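Local coordinates for protein dally-like, isoform A (Drosophila melanogaster, PDB 6XTZ) that binds the palmitoleate lipid of Wnt as a GPI-anchored glypican of the cell surface, shielding it so that signalling can act at a distance, at residues D71-M76 against K457-N462; E66-D71 against H465-N470; F182-D187 against I300-M305; T85-I90 against R201-A206; R38-P43 against N52-M57. The protein carries 5 engineered substitutions. All coordinates share one frame; numbering follows the deposited sequence. Where two conformers were deposited one is given.

Contact 1 (D71-M76 against K457-N462); sequences DQISRM and KKFWSN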
# COMPACT_ATOMS: atom_id res chain seq x y z
N ASP A 71 7.26 -16.02 -4.69
CA ASP A 71 8.22 -15.66 -3.65
C ASP A 71 8.36 -14.15 -3.52
O ASP A 71 8.46 -13.62 -2.41
CB ASP A 71 9.57 -16.31 -3.93
CG ASP A 71 10.62 -15.95 -2.90
OD1 ASP A 71 10.47 -16.37 -1.74
OD2 ASP A 71 11.59 -15.25 -3.26
N GLN A 72 8.38 -13.44 -4.65
CA GLN A 72 8.52 -11.99 -4.61
C GLN A 72 7.29 -11.32 -4.01
O GLN A 72 7.41 -10.41 -3.19
CB GLN A 72 8.79 -11.45 -6.02
CG GLN A 72 10.14 -11.84 -6.59
CD GLN A 72 11.29 -11.13 -5.90
OE1 GLN A 72 11.19 -9.95 -5.57
NE2 GLN A 72 12.38 -11.85 -5.67
N ILE A 73 6.10 -11.77 -4.42
CA ILE A 73 4.87 -11.11 -3.98
C ILE A 73 4.60 -11.39 -2.51
O ILE A 73 4.27 -10.48 -1.74
CB ILE A 73 3.69 -11.54 -4.87
CG1 ILE A 73 3.88 -11.03 -6.30
CG2 ILE A 73 2.38 -11.04 -4.30
CD1 ILE A 73 2.86 -11.56 -7.29
N SER A 74 4.72 -12.66 -2.10
CA SER A 74 4.41 -13.00 -0.71
C SER A 74 5.39 -12.38 0.27
O SER A 74 5.01 -12.05 1.40
CB SER A 74 4.39 -14.52 -0.54
OG SER A 74 5.68 -15.07 -0.71
N ARG A 75 6.65 -12.20 -0.14
CA ARG A 75 7.63 -11.58 0.75
C ARG A 75 7.36 -10.09 0.90
O ARG A 75 7.48 -9.55 2.01
CB ARG A 75 9.04 -11.83 0.22
CG ARG A 75 10.16 -11.35 1.12
CD ARG A 75 11.35 -12.29 1.05
NE ARG A 75 11.51 -12.86 -0.28
CZ ARG A 75 12.22 -12.31 -1.26
NH1 ARG A 75 12.84 -11.16 -1.05
NH2 ARG A 75 12.30 -12.90 -2.44
N MET A 76 6.99 -9.41 -0.18
CA MET A 76 6.58 -8.02 -0.08
C MET A 76 5.30 -7.89 0.74
O MET A 76 5.19 -7.02 1.62
CB MET A 76 6.38 -7.41 -1.46
CG MET A 76 5.82 -5.99 -1.42
SD MET A 76 5.23 -5.40 -3.01
CE MET A 76 3.81 -6.46 -3.27
N LYS A 457 7.74 0.73 -4.84
CA LYS A 457 6.95 1.56 -5.74
C LYS A 457 6.87 0.95 -7.14
O LYS A 457 5.78 0.82 -7.71
CB LYS A 457 7.54 2.97 -5.81
CG LYS A 457 6.80 3.93 -6.72
CD LYS A 457 7.29 5.36 -6.52
CE LYS A 457 6.57 6.35 -7.43
NZ LYS A 457 6.88 6.11 -8.87
N LYS A 458 8.02 0.55 -7.69
CA LYS A 458 8.09 -0.05 -9.02
C LYS A 458 8.12 -1.57 -8.96
O LYS A 458 8.65 -2.21 -9.87
CB LYS A 458 9.32 0.47 -9.76
CG LYS A 458 9.39 1.98 -9.90
CD LYS A 458 8.41 2.49 -10.94
CE LYS A 458 8.63 3.97 -11.23
NZ LYS A 458 7.76 4.45 -12.33
N PHE A 459 7.54 -2.16 -7.91
CA PHE A 459 7.66 -3.60 -7.71
C PHE A 459 7.04 -4.39 -8.86
O PHE A 459 7.63 -5.35 -9.36
CB PHE A 459 7.01 -4.01 -6.38
CG PHE A 459 6.88 -5.50 -6.21
CD1 PHE A 459 7.94 -6.25 -5.74
CD2 PHE A 459 5.69 -6.15 -6.53
CE1 PHE A 459 7.82 -7.62 -5.58
CE2 PHE A 459 5.57 -7.51 -6.38
CZ PHE A 459 6.64 -8.25 -5.90
N TRP A 460 5.85 -3.98 -9.30
CA TRP A 460 5.12 -4.78 -10.28
C TRP A 460 5.71 -4.65 -11.68
O TRP A 460 5.80 -5.64 -12.41
CB TRP A 460 3.64 -4.38 -10.27
CG TRP A 460 3.00 -4.64 -8.94
CD1 TRP A 460 2.78 -3.74 -7.94
CD2 TRP A 460 2.53 -5.90 -8.44
NE1 TRP A 460 2.19 -4.35 -6.87
CE2 TRP A 460 2.03 -5.68 -7.15
CE3 TRP A 460 2.49 -7.20 -8.98
CZ2 TRP A 460 1.48 -6.71 -6.37
CZ3 TRP A 460 1.94 -8.21 -8.21
CH2 TRP A 460 1.45 -7.96 -6.92
N SER A 461 6.12 -3.44 -12.08
CA SER A 461 6.74 -3.28 -13.39
C SER A 461 8.16 -3.83 -13.43
O SER A 461 8.69 -4.07 -14.52
CB SER A 461 6.75 -1.80 -13.79
OG SER A 461 7.47 -1.01 -12.86
N ASN A 462 8.77 -4.06 -12.27
CA ASN A 462 10.11 -4.62 -12.19
C ASN A 462 10.11 -6.15 -12.18
O ASN A 462 11.18 -6.75 -12.35
CB ASN A 462 10.83 -4.10 -10.94
CG ASN A 462 12.31 -4.44 -10.93
OD1 ASN A 462 13.11 -3.80 -11.60
ND2 ASN A 462 12.67 -5.46 -10.16
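Met76 lays its sulfur over one face of the Phe459 ring, a Met-aromatic contact with SD 3.7 Å from the ring centroid. The atom sits off centre toward the rim, 17° from the ring normal, and the two side chains meet tip to tip. The methyl CE shares that face as a CH-pi partner 4.1 Å from the centroid, then touches the indole, CE to Trp460 CZ2 3.9 Å. Apolar packing continues at the ring edge: Ile73 crosses both aromatic side chains at about a right angle, its CG1 in the plane of the Phe459 ring and its CD1 3.6 Å from Trp460 CZ3. Backbone takes part too, with Gln72 O 3.6 Å from Phe459 CZ. Trp460 is boxed in further by Trp269 and Phe265, both edge-to-face, so helix 459-467 is seated between helix 51-110 and helix 263-283. With no polar bond between the segments, the join of the two helices here rests on shape, sulfur-aromatic contact and apolar burial.

Contact 2 (E66-D71 against H465-N470); sequences EGHTKD and HSVCSN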
# COMPACT_ATOMS: atom_id res chain seq x y z
N GLU A 66 5.89 -18.96 -12.06
CA GLU A 66 4.94 -18.89 -10.95
C GLU A 66 5.65 -18.97 -9.61
O GLU A 66 5.23 -18.32 -8.64
CB GLU A 66 3.89 -19.99 -11.08
CG GLU A 66 2.80 -19.67 -12.09
CD GLU A 66 1.78 -20.78 -12.24
OE1 GLU A 66 2.13 -21.96 -12.00
OE2 GLU A 66 0.62 -20.48 -12.60
N GLY A 67 6.72 -19.75 -9.52
CA GLY A 67 7.48 -19.82 -8.28
C GLY A 67 8.20 -18.52 -7.97
O GLY A 67 8.22 -18.06 -6.83
N HIS A 68 8.81 -17.90 -8.99
CA HIS A 68 9.56 -16.67 -8.77
C HIS A 68 8.64 -15.52 -8.36
O HIS A 68 8.97 -14.75 -7.45
CB HIS A 68 10.35 -16.30 -10.03
CG HIS A 68 11.20 -15.07 -9.87
ND1 HIS A 68 12.53 -15.13 -9.53
CD2 HIS A 68 10.90 -13.76 -10.02
CE1 HIS A 68 13.02 -13.90 -9.47
NE2 HIS A 68 12.05 -13.05 -9.77
N THR A 69 7.48 -15.39 -9.01
CA THR A 69 6.56 -14.32 -8.66
C THR A 69 5.92 -14.56 -7.30
O THR A 69 5.69 -13.62 -6.54
CB THR A 69 5.49 -14.16 -9.74
OG1 THR A 69 4.74 -15.37 -9.85
CG2 THR A 69 6.13 -13.83 -11.08
N LYS A 70 5.63 -15.83 -6.98
CA LYS A 70 5.03 -16.13 -5.68
C LYS A 70 5.96 -15.74 -4.54
O LYS A 70 5.52 -15.19 -3.53
CB LYS A 70 4.68 -17.62 -5.60
CG LYS A 70 4.10 -18.05 -4.27
CD LYS A 70 3.81 -19.54 -4.25
CE LYS A 70 3.23 -19.98 -2.91
NZ LYS A 70 1.93 -19.31 -2.61
N ASP A 71 7.26 -16.02 -4.69
CA ASP A 71 8.22 -15.66 -3.65
C ASP A 71 8.36 -14.15 -3.52
O ASP A 71 8.46 -13.62 -2.41
CB ASP A 71 9.57 -16.31 -3.93
CG ASP A 71 10.62 -15.95 -2.90
OD1 ASP A 71 10.47 -16.37 -1.74
OD2 ASP A 71 11.59 -15.25 -3.26
N HIS A 465 11.65 -7.65 -15.34
CA HIS A 465 13.09 -7.47 -15.28
C HIS A 465 13.72 -8.35 -14.20
O HIS A 465 14.87 -8.79 -14.36
CB HIS A 465 13.43 -6.00 -15.03
CG HIS A 465 12.88 -5.08 -16.07
ND1 HIS A 465 13.60 -4.70 -17.19
CD2 HIS A 465 11.67 -4.48 -16.19
CE1 HIS A 465 12.86 -3.90 -17.93
NE2 HIS A 465 11.68 -3.75 -17.35
N SER A 466 12.99 -8.62 -13.12
CA SER A 466 13.52 -9.49 -12.08
C SER A 466 13.53 -10.95 -12.52
O SER A 466 14.47 -11.69 -12.21
CB SER A 466 12.71 -9.32 -10.79
OG SER A 466 13.12 -10.25 -9.80
N VAL A 467 12.49 -11.37 -13.25
CA VAL A 467 12.42 -12.75 -13.71
C VAL A 467 13.53 -13.04 -14.72
O VAL A 467 14.13 -14.11 -14.71
CB VAL A 467 11.03 -13.05 -14.29
CG1 VAL A 467 10.98 -14.44 -14.91
CG2 VAL A 467 9.96 -12.92 -13.21
N CYS A 468 13.82 -12.08 -15.60
CA CYS A 468 14.81 -12.27 -16.65
C CYS A 468 16.25 -12.12 -16.17
O CYS A 468 17.16 -12.06 -17.00
CB CYS A 468 14.55 -11.29 -17.80
SG CYS A 468 12.94 -11.51 -18.61
N SER A 469 16.48 -12.06 -14.85
CA SER A 469 17.82 -11.90 -14.31
C SER A 469 18.25 -13.03 -13.38
O SER A 469 19.34 -12.95 -12.81
CB SER A 469 17.93 -10.56 -13.56
OG SER A 469 17.79 -9.46 -14.44
N ASN A 470 17.43 -14.07 -13.22
CA ASN A 470 17.77 -15.16 -12.32
C ASN A 470 18.61 -16.21 -13.04
O ASN A 470 18.93 -16.08 -14.22
CB ASN A 470 16.49 -15.78 -11.73
CG ASN A 470 15.51 -16.23 -12.79
OD1 ASN A 470 15.84 -16.35 -13.97
ND2 ASN A 470 14.27 -16.48 -12.38
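His68 points its imidazole from helix 51-110 at the last turn of helix 459-467. Its chi1 of -178° sets CG anti to its own backbone N. At the ring edge NE2 meets Ser466 OG at 3.0 Å in a hydrogen bond in which either atom could be the donor, with an angle of 157°. Ser466 has its hydroxyl anti to its own backbone N (chi1 174°), and OG lies in the plane of the imidazole. Val467 works from above: its CA makes a CH-pi contact over one ring face, 4.3 Å from the centroid and offset toward the rim. The valine branch CG2, beside the backbone N, reaches His68 CD2 at 3.4 Å as the two side chains slide past each other in opposite directions. The amide of the poorly ordered Asn470 stands nearly perpendicular to the imidazole, its ND2 3.6 Å from His68 ND1, and its OD1 is bonded to Ile473 N. Next to Val467, Cys468 is tied by a disulfide to Cys251 of helix 248-258. The imidazole is thus gripped by one polar bond at NE2 and by aliphatic packing on a face, which together would limit its rotation at this surface contact.

Contact 3 (F182-D187 against I300-M305); sequences FGDVPD and ISEAIM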
# COMPACT_ATOMS: atom_id res chain seq x y z
N PHE A 182 -13.05 30.64 24.46
CA PHE A 182 -11.60 30.53 24.50
C PHE A 182 -10.94 31.11 23.25
O PHE A 182 -9.74 30.89 23.04
CB PHE A 182 -11.18 29.07 24.66
CG PHE A 182 -11.76 28.40 25.88
CD1 PHE A 182 -12.05 29.12 27.02
CD2 PHE A 182 -12.01 27.03 25.88
CE1 PHE A 182 -12.58 28.50 28.13
CE2 PHE A 182 -12.54 26.41 26.99
CZ PHE A 182 -12.83 27.14 28.12
N GLY A 183 -11.68 31.85 22.43
CA GLY A 183 -11.15 32.31 21.17
C GLY A 183 -11.16 31.21 20.12
O GLY A 183 -12.08 30.40 20.09
N ASP A 184 -10.13 31.18 19.27
CA ASP A 184 -10.02 30.17 18.22
C ASP A 184 -9.14 28.99 18.62
O ASP A 184 -8.84 28.14 17.78
CB ASP A 184 -9.48 30.82 16.94
CG ASP A 184 -8.13 31.49 17.13
OD1 ASP A 184 -7.58 31.42 18.25
OD2 ASP A 184 -7.63 32.09 16.17
N VAL A 185 -8.72 28.93 19.89
CA VAL A 185 -7.84 27.84 20.33
C VAL A 185 -8.53 26.48 20.24
O VAL A 185 -7.90 25.53 19.73
CB VAL A 185 -7.29 28.14 21.73
CG1 VAL A 185 -6.47 26.97 22.25
CG2 VAL A 185 -6.45 29.41 21.70
N PRO A 186 -9.76 26.30 20.72
CA PRO A 186 -10.39 24.97 20.58
C PRO A 186 -10.58 24.53 19.14
O PRO A 186 -10.33 23.37 18.81
CB PRO A 186 -11.74 25.15 21.30
CG PRO A 186 -11.50 26.25 22.27
CD PRO A 186 -10.59 27.19 21.56
N ASP A 187 -11.02 25.44 18.26
CA ASP A 187 -11.24 25.07 16.87
C ASP A 187 -9.94 24.71 16.17
O ASP A 187 -9.88 23.73 15.42
CB ASP A 187 -11.95 26.21 16.13
CG ASP A 187 -13.37 26.41 16.60
OD1 ASP A 187 -14.02 25.41 16.98
OD2 ASP A 187 -13.84 27.57 16.59
N ILE A 300 -3.35 26.47 26.35
CA ILE A 300 -4.25 26.67 27.49
C ILE A 300 -4.13 28.09 28.02
O ILE A 300 -5.13 28.72 28.38
CB ILE A 300 -3.95 25.63 28.59
CG1 ILE A 300 -4.17 24.21 28.06
CG2 ILE A 300 -4.83 25.88 29.81
CD1 ILE A 300 -3.88 23.13 29.08
N SER A 301 -2.90 28.62 28.06
CA SER A 301 -2.70 29.98 28.55
C SER A 301 -3.39 31.00 27.65
O SER A 301 -3.93 32.01 28.13
CB SER A 301 -1.21 30.28 28.67
OG SER A 301 -0.59 29.42 29.60
N GLU A 302 -3.38 30.76 26.34
CA GLU A 302 -4.09 31.66 25.43
C GLU A 302 -5.60 31.53 25.61
O GLU A 302 -6.33 32.52 25.51
CB GLU A 302 -3.69 31.38 23.98
CG GLU A 302 -4.35 32.32 22.98
CD GLU A 302 -3.95 32.02 21.55
OE1 GLU A 302 -3.19 31.05 21.33
OE2 GLU A 302 -4.40 32.75 20.64
N ALA A 303 -6.08 30.31 25.87
CA ALA A 303 -7.51 30.12 26.10
C ALA A 303 -7.96 30.82 27.38
O ALA A 303 -9.03 31.43 27.41
CB ALA A 303 -7.84 28.63 26.17
N ILE A 304 -7.14 30.76 28.43
CA ILE A 304 -7.48 31.44 29.68
C ILE A 304 -7.41 32.95 29.49
O ILE A 304 -8.25 33.70 29.99
CB ILE A 304 -6.56 30.96 30.82
CG1 ILE A 304 -6.76 29.46 31.06
CG2 ILE A 304 -6.83 31.75 32.09
CD1 ILE A 304 -8.18 29.09 31.43
N MET A 305 -6.39 33.43 28.76
CA MET A 305 -6.29 34.85 28.47
C MET A 305 -7.49 35.34 27.68
O MET A 305 -8.01 36.44 27.92
CB MET A 305 -4.99 35.13 27.70
CG MET A 305 -4.99 36.40 26.87
SD MET A 305 -3.49 36.57 25.89
CE MET A 305 -4.02 37.73 24.64
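A type II' beta turn from Phe182 to Val185 leads into helix 185-216 and lies against the side of helix 296-322, where Phe182 and Ala303 come closest, their CA atoms 4.4 Å apart. Such an approach depends on the small side chain of Ala303: its CB sits 3.7 Å from Phe182 CB and 3.9 Å from Phe182 CG. The Phe182 ring leaves with CG anti to the carbonyl carbon, beside the backbone N (chi1 -57°), and CD1 passes 3.8 Å from Ala303 O. In the turn, at the backbone angles of Gly183 (phi 78°, psi -143°), a CB would press on the carbonyl oxygen of Phe182. Val185, in the first turn of the helix, offers its CG2 branch to the Glu302 side chain, which crosses it obliquely; CG2 is 3.6 Å from Glu302 CD and 3.8 Å from Glu302 CG. The extended glutamate therefore gives its aliphatic part and the carbon of its carboxylate to the valine methyl. At the exposed margin, Asp184 OD1 lies 4.2 Å from Glu302 OE2, a like-charge approach that would probably be mildly repulsive. Phe182 O also accepts a hydrogen bond from Asn306 ND2, further along helix 296-322. Helix 139-158 packs on the same group: Tyr151 meets the Phe182 ring edge-to-face, and Met154 touches both Phe182 and Ile304.

Contact 4 (T85-I90 against R201-A206); sequences TKFKDI and RTYGQA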
# COMPACT_ATOMS: atom_id res chain seq x y z
N THR A 85 1.27 -3.87 11.15
CA THR A 85 0.92 -4.32 12.49
C THR A 85 1.80 -3.66 13.54
O THR A 85 1.32 -3.28 14.62
CB THR A 85 1.02 -5.84 12.57
OG1 THR A 85 0.06 -6.43 11.69
CG2 THR A 85 0.76 -6.32 14.00
N LYS A 86 3.10 -3.52 13.25
CA LYS A 86 3.99 -2.83 14.17
C LYS A 86 3.60 -1.37 14.32
O LYS A 86 3.67 -0.80 15.41
CB LYS A 86 5.44 -2.96 13.70
CG LYS A 86 6.46 -2.31 14.62
CD LYS A 86 7.87 -2.44 14.07
CE LYS A 86 8.89 -1.78 14.99
NZ LYS A 86 10.28 -1.86 14.44
N PHE A 87 3.18 -0.74 13.22
CA PHE A 87 2.77 0.66 13.26
C PHE A 87 1.54 0.84 14.15
O PHE A 87 1.49 1.75 14.99
CB PHE A 87 2.49 1.16 11.84
CG PHE A 87 1.85 2.51 11.78
CD1 PHE A 87 2.62 3.66 11.89
CD2 PHE A 87 0.48 2.64 11.61
CE1 PHE A 87 2.04 4.91 11.83
CE2 PHE A 87 -0.11 3.89 11.55
CZ PHE A 87 0.67 5.02 11.66
N LYS A 88 0.53 -0.02 13.97
CA LYS A 88 -0.68 0.09 14.77
C LYS A 88 -0.40 -0.17 16.25
O LYS A 88 -0.91 0.55 17.12
CB LYS A 88 -1.75 -0.87 14.26
CG LYS A 88 -2.20 -0.59 12.83
CD LYS A 88 -3.15 -1.68 12.36
CE LYS A 88 -3.48 -1.52 10.89
NZ LYS A 88 -4.33 -2.65 10.42
N ASP A 89 0.41 -1.19 16.55
CA ASP A 89 0.71 -1.51 17.94
C ASP A 89 1.46 -0.38 18.62
O ASP A 89 1.23 -0.10 19.80
CB ASP A 89 1.52 -2.81 18.01
CG ASP A 89 0.73 -4.02 17.58
OD1 ASP A 89 -0.51 -4.01 17.73
OD2 ASP A 89 1.35 -4.99 17.10
N ILE A 90 2.36 0.28 17.90
CA ILE A 90 3.13 1.38 18.48
C ILE A 90 2.22 2.56 18.82
O ILE A 90 2.30 3.13 19.91
CB ILE A 90 4.28 1.79 17.54
CG1 ILE A 90 5.39 0.75 17.56
CG2 ILE A 90 4.82 3.16 17.93
CD1 ILE A 90 6.52 1.04 16.59
N ARG A 201 -4.36 6.86 11.21
CA ARG A 201 -5.11 5.63 10.98
C ARG A 201 -5.06 5.21 9.52
O ARG A 201 -4.80 4.04 9.20
CB ARG A 201 -6.55 5.79 11.44
CG ARG A 201 -7.48 4.72 10.90
CD ARG A 201 -8.87 4.79 11.51
NE ARG A 201 -9.80 3.91 10.81
CZ ARG A 201 -9.90 2.60 11.04
NH1 ARG A 201 -9.12 2.01 11.94
NH2 ARG A 201 -10.77 1.88 10.35
N THR A 202 -5.29 6.16 8.60
CA THR A 202 -5.31 5.83 7.18
C THR A 202 -3.96 5.31 6.71
O THR A 202 -3.89 4.41 5.87
CB THR A 202 -5.72 7.06 6.37
OG1 THR A 202 -6.98 7.55 6.86
CG2 THR A 202 -5.86 6.72 4.89
N TYR A 203 -2.87 5.85 7.26
CA TYR A 203 -1.53 5.40 6.89
C TYR A 203 -1.36 3.91 7.16
O TYR A 203 -0.91 3.16 6.29
CB TYR A 203 -0.50 6.22 7.66
CG TYR A 203 0.93 6.09 7.19
CD1 TYR A 203 1.34 6.65 5.98
CD2 TYR A 203 1.89 5.44 7.96
CE1 TYR A 203 2.65 6.54 5.56
CE2 TYR A 203 3.20 5.33 7.54
CZ TYR A 203 3.57 5.88 6.34
OH TYR A 203 4.88 5.78 5.92
N GLY A 204 -1.73 3.47 8.37
CA GLY A 204 -1.64 2.06 8.69
C GLY A 204 -2.70 1.20 8.02
O GLY A 204 -2.44 0.05 7.67
N GLN A 205 -3.91 1.74 7.84
CA GLN A 205 -4.97 0.96 7.21
C GLN A 205 -4.70 0.75 5.73
O GLN A 205 -4.92 -0.35 5.20
CB GLN A 205 -6.32 1.63 7.42
CG GLN A 205 -6.81 1.60 8.86
CD GLN A 205 -7.03 0.20 9.38
OE1 GLN A 205 -7.39 -0.70 8.63
NE2 GLN A 205 -6.80 0.01 10.68
N ALA A 206 -4.23 1.79 5.04
CA ALA A 206 -3.90 1.65 3.62
C ALA A 206 -2.74 0.69 3.42
O ALA A 206 -2.71 -0.06 2.44
CB ALA A 206 -3.59 3.02 3.02
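Segments 85-90 and 201-206, both helical, run roughly antiparallel, their short axes 9.4 Å apart at closest approach and 151° between their directions, with Lys88 and Gly204 nearest in the backbone. Phe87 has its CG anti to the backbone N (chi1 171°), and Gly204 makes room for its ring: Phe87 CE2 lies 3.6 Å from Gly204 N, while Phe87 CD2 is 3.7 Å from Gly204 CA, where a side chain would clash. Tyr203 presents its edge to the face of Phe87 in a T-shaped pair, centroids 5.5 Å apart and planes at 65°, with Tyr203 CD2 3.9 Å from Phe87 CE1. The pair belongs to the elongated all-helical body of the glypican, where Val446 and Ile449 of helix 441-455 also pack on Phe87, and helix 263-283 packs on Tyr203. An alanine in place of Phe87 would probably leave the Tyr203 edge without its aromatic face and open a gap over Gly204. Alongside, Lys88 stretches out beyond CG, and its CE comes 3.7 Å from Gly204 O. It crosses Gln205 at about a right angle, with Lys88 NZ 3.6 Å from Gln205 NE2; the ammonium bonds instead to Thr208 OG1.

Contact 5 (R38-P43 against N52-M57); sequences RYCESP and NMETRM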
# COMPACT_ATOMS: atom_id res chain seq x y z
N ARG A 38 4.08 -27.91 -30.48
CA ARG A 38 3.02 -26.95 -30.20
C ARG A 38 3.51 -25.52 -30.08
O ARG A 38 2.80 -24.59 -30.48
CB ARG A 38 2.29 -27.33 -28.90
CG ARG A 38 1.54 -28.64 -28.97
CD ARG A 38 0.80 -28.91 -27.67
NE ARG A 38 1.71 -29.28 -26.59
CZ ARG A 38 1.31 -29.61 -25.36
NH1 ARG A 38 0.02 -29.62 -25.06
NH2 ARG A 38 2.20 -29.94 -24.44
N TYR A 39 4.71 -25.32 -29.54
CA TYR A 39 5.20 -23.98 -29.25
C TYR A 39 6.44 -23.62 -30.06
O TYR A 39 6.51 -22.52 -30.62
CB TYR A 39 5.50 -23.84 -27.75
CG TYR A 39 4.42 -24.42 -26.87
CD1 TYR A 39 3.12 -23.95 -26.94
CD2 TYR A 39 4.70 -25.42 -25.96
CE1 TYR A 39 2.12 -24.47 -26.14
CE2 TYR A 39 3.72 -25.95 -25.15
CZ TYR A 39 2.43 -25.47 -25.25
OH TYR A 39 1.44 -25.99 -24.44
N CYS A 40 7.42 -24.52 -30.15
CA CYS A 40 8.57 -24.26 -30.99
C CYS A 40 8.20 -24.40 -32.46
O CYS A 40 7.16 -24.95 -32.82
CB CYS A 40 9.72 -25.21 -30.66
SG CYS A 40 10.16 -25.29 -28.91
N GLU A 41 9.06 -23.87 -33.32
CA GLU A 41 8.89 -24.05 -34.75
C GLU A 41 9.32 -25.45 -35.16
O GLU A 41 10.32 -25.98 -34.67
CB GLU A 41 9.71 -23.01 -35.53
CG GLU A 41 9.49 -23.07 -37.03
CD GLU A 41 10.32 -22.04 -37.78
OE1 GLU A 41 11.21 -21.42 -37.16
OE2 GLU A 41 10.08 -21.85 -39.00
N SER A 42 8.55 -26.06 -36.06
CA SER A 42 8.85 -27.38 -36.62
C SER A 42 9.02 -27.20 -38.13
O SER A 42 8.08 -27.46 -38.90
CB SER A 42 7.75 -28.39 -36.31
OG SER A 42 7.85 -28.84 -34.97
N PRO A 43 10.18 -26.76 -38.58
CA PRO A 43 10.40 -26.52 -40.00
C PRO A 43 10.66 -27.83 -40.74
O PRO A 43 10.70 -28.91 -40.15
CB PRO A 43 11.62 -25.60 -40.02
CG PRO A 43 12.39 -26.01 -38.81
CD PRO A 43 11.36 -26.40 -37.77
N ASN A 52 7.40 -34.76 -26.25
CA ASN A 52 7.52 -34.96 -24.80
C ASN A 52 8.57 -34.04 -24.20
O ASN A 52 8.41 -33.57 -23.07
CB ASN A 52 7.84 -36.42 -24.50
CG ASN A 52 6.71 -37.36 -24.89
OD1 ASN A 52 5.54 -37.05 -24.70
ND2 ASN A 52 7.07 -38.51 -25.45
N MET A 53 9.66 -33.79 -24.92
CA MET A 53 10.66 -32.84 -24.43
C MET A 53 10.07 -31.44 -24.33
O MET A 53 10.34 -30.71 -23.36
CB MET A 53 11.88 -32.84 -25.34
CG MET A 53 12.66 -34.14 -25.35
SD MET A 53 13.93 -34.14 -26.62
CE MET A 53 14.87 -32.69 -26.16
N GLU A 54 9.27 -31.04 -25.31
CA GLU A 54 8.65 -29.72 -25.29
C GLU A 54 7.67 -29.59 -24.14
O GLU A 54 7.61 -28.54 -23.49
CB GLU A 54 7.95 -29.46 -26.63
CG GLU A 54 7.41 -28.05 -26.78
CD GLU A 54 6.58 -27.88 -28.03
OE1 GLU A 54 5.83 -28.82 -28.38
OE2 GLU A 54 6.67 -26.81 -28.66
N THR A 55 6.90 -30.65 -23.86
CA THR A 55 5.92 -30.59 -22.78
C THR A 55 6.61 -30.46 -21.42
O THR A 55 6.17 -29.68 -20.57
CB THR A 55 5.02 -31.82 -22.81
OG1 THR A 55 4.35 -31.89 -24.08
CG2 THR A 55 3.98 -31.75 -21.70
N ARG A 56 7.69 -31.22 -21.21
CA ARG A 56 8.43 -31.12 -19.95
C ARG A 56 8.97 -29.72 -19.74
O ARG A 56 8.77 -29.11 -18.68
CB ARG A 56 9.56 -32.15 -19.92
CG ARG A 56 10.58 -31.89 -18.82
CD ARG A 56 11.69 -32.94 -18.81
NE ARG A 56 11.31 -34.14 -18.05
CZ ARG A 56 10.88 -35.27 -18.60
NH1 ARG A 56 10.77 -35.37 -19.92
NH2 ARG A 56 10.57 -36.30 -17.83
N MET A 57 9.66 -29.18 -20.74
CA MET A 57 10.20 -27.82 -20.63
C MET A 57 9.09 -26.78 -20.56
O MET A 57 9.32 -25.70 -20.00
CB MET A 57 11.13 -27.53 -21.81
CG MET A 57 12.31 -28.49 -21.91
SD MET A 57 13.39 -28.14 -23.31
CE MET A 57 12.28 -28.42 -24.68
O HOH W 1 4.52 -29.99 -26.65
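Glu54 turns its CG anti to the backbone N (chi1 -173°) and stays extended at chi2 (-173°), a course that delivers its carboxylate from helix 51-110 to three successive backbone N-H groups of the loop at Arg38, Tyr39 and Cys40. Arg38 N binds OE1 of Glu54 at 2.9 Å on the syn lone pair. OE2 takes two donors: Tyr39 N at 2.6 Å, from above the carboxylate plane, and Cys40 N at 2.8 Å, nearly along the C-O axis of Glu54. Both oxygens of this buried group are therefore bonded to main chain, and the charge is probably eased further by the nearby arginine. A water bridges the two side chains, accepting from Arg38 NE at 2.9 Å and donating to Glu54 OE1. The Arg38 chain bends at chi3 (-72°), and its NH2 lies 2.9 Å from Thr55 OG1, a hydroxyl that is bonded to Tyr51 O. Tyr39 places its ring with CD2 3.6 Å from Glu54 OE2, while Arg38 CB sits over the centre of one of its faces. An alanine in place of Glu54 would probably leave the three N-H groups without their acceptor and the loop freer to shift. A helix carboxylate gripping consecutive main-chain N-H groups here pins a cysteine-bearing loop in the disulfide-rich N-terminal end of the glypican, where Cys40 is bridged to Cys236.

Overall arrangement
From the N terminus, contact 5 closes first, a short loop folded back onto the start of the long helix 51-110, and it is complete before any other contact opens. That helix then supplies one side of contacts 2, 1 and 4 in turn. Contact 2 closes the widest loop, with contact 1 just within it, both joining helix 51-110 to helix 459-467, their centres 9 Å apart. Inside contact 1 lie contacts 4 and 3, whose segments alternate along the chain: contact 4 pairs helix 51-110 with helix 185-216, and contact 3 ties the beginning of helix 185-216 to helix 296-322. Contacts 3 and 5 lie on opposite sides of the chain's centre, their centres about 80 Å apart.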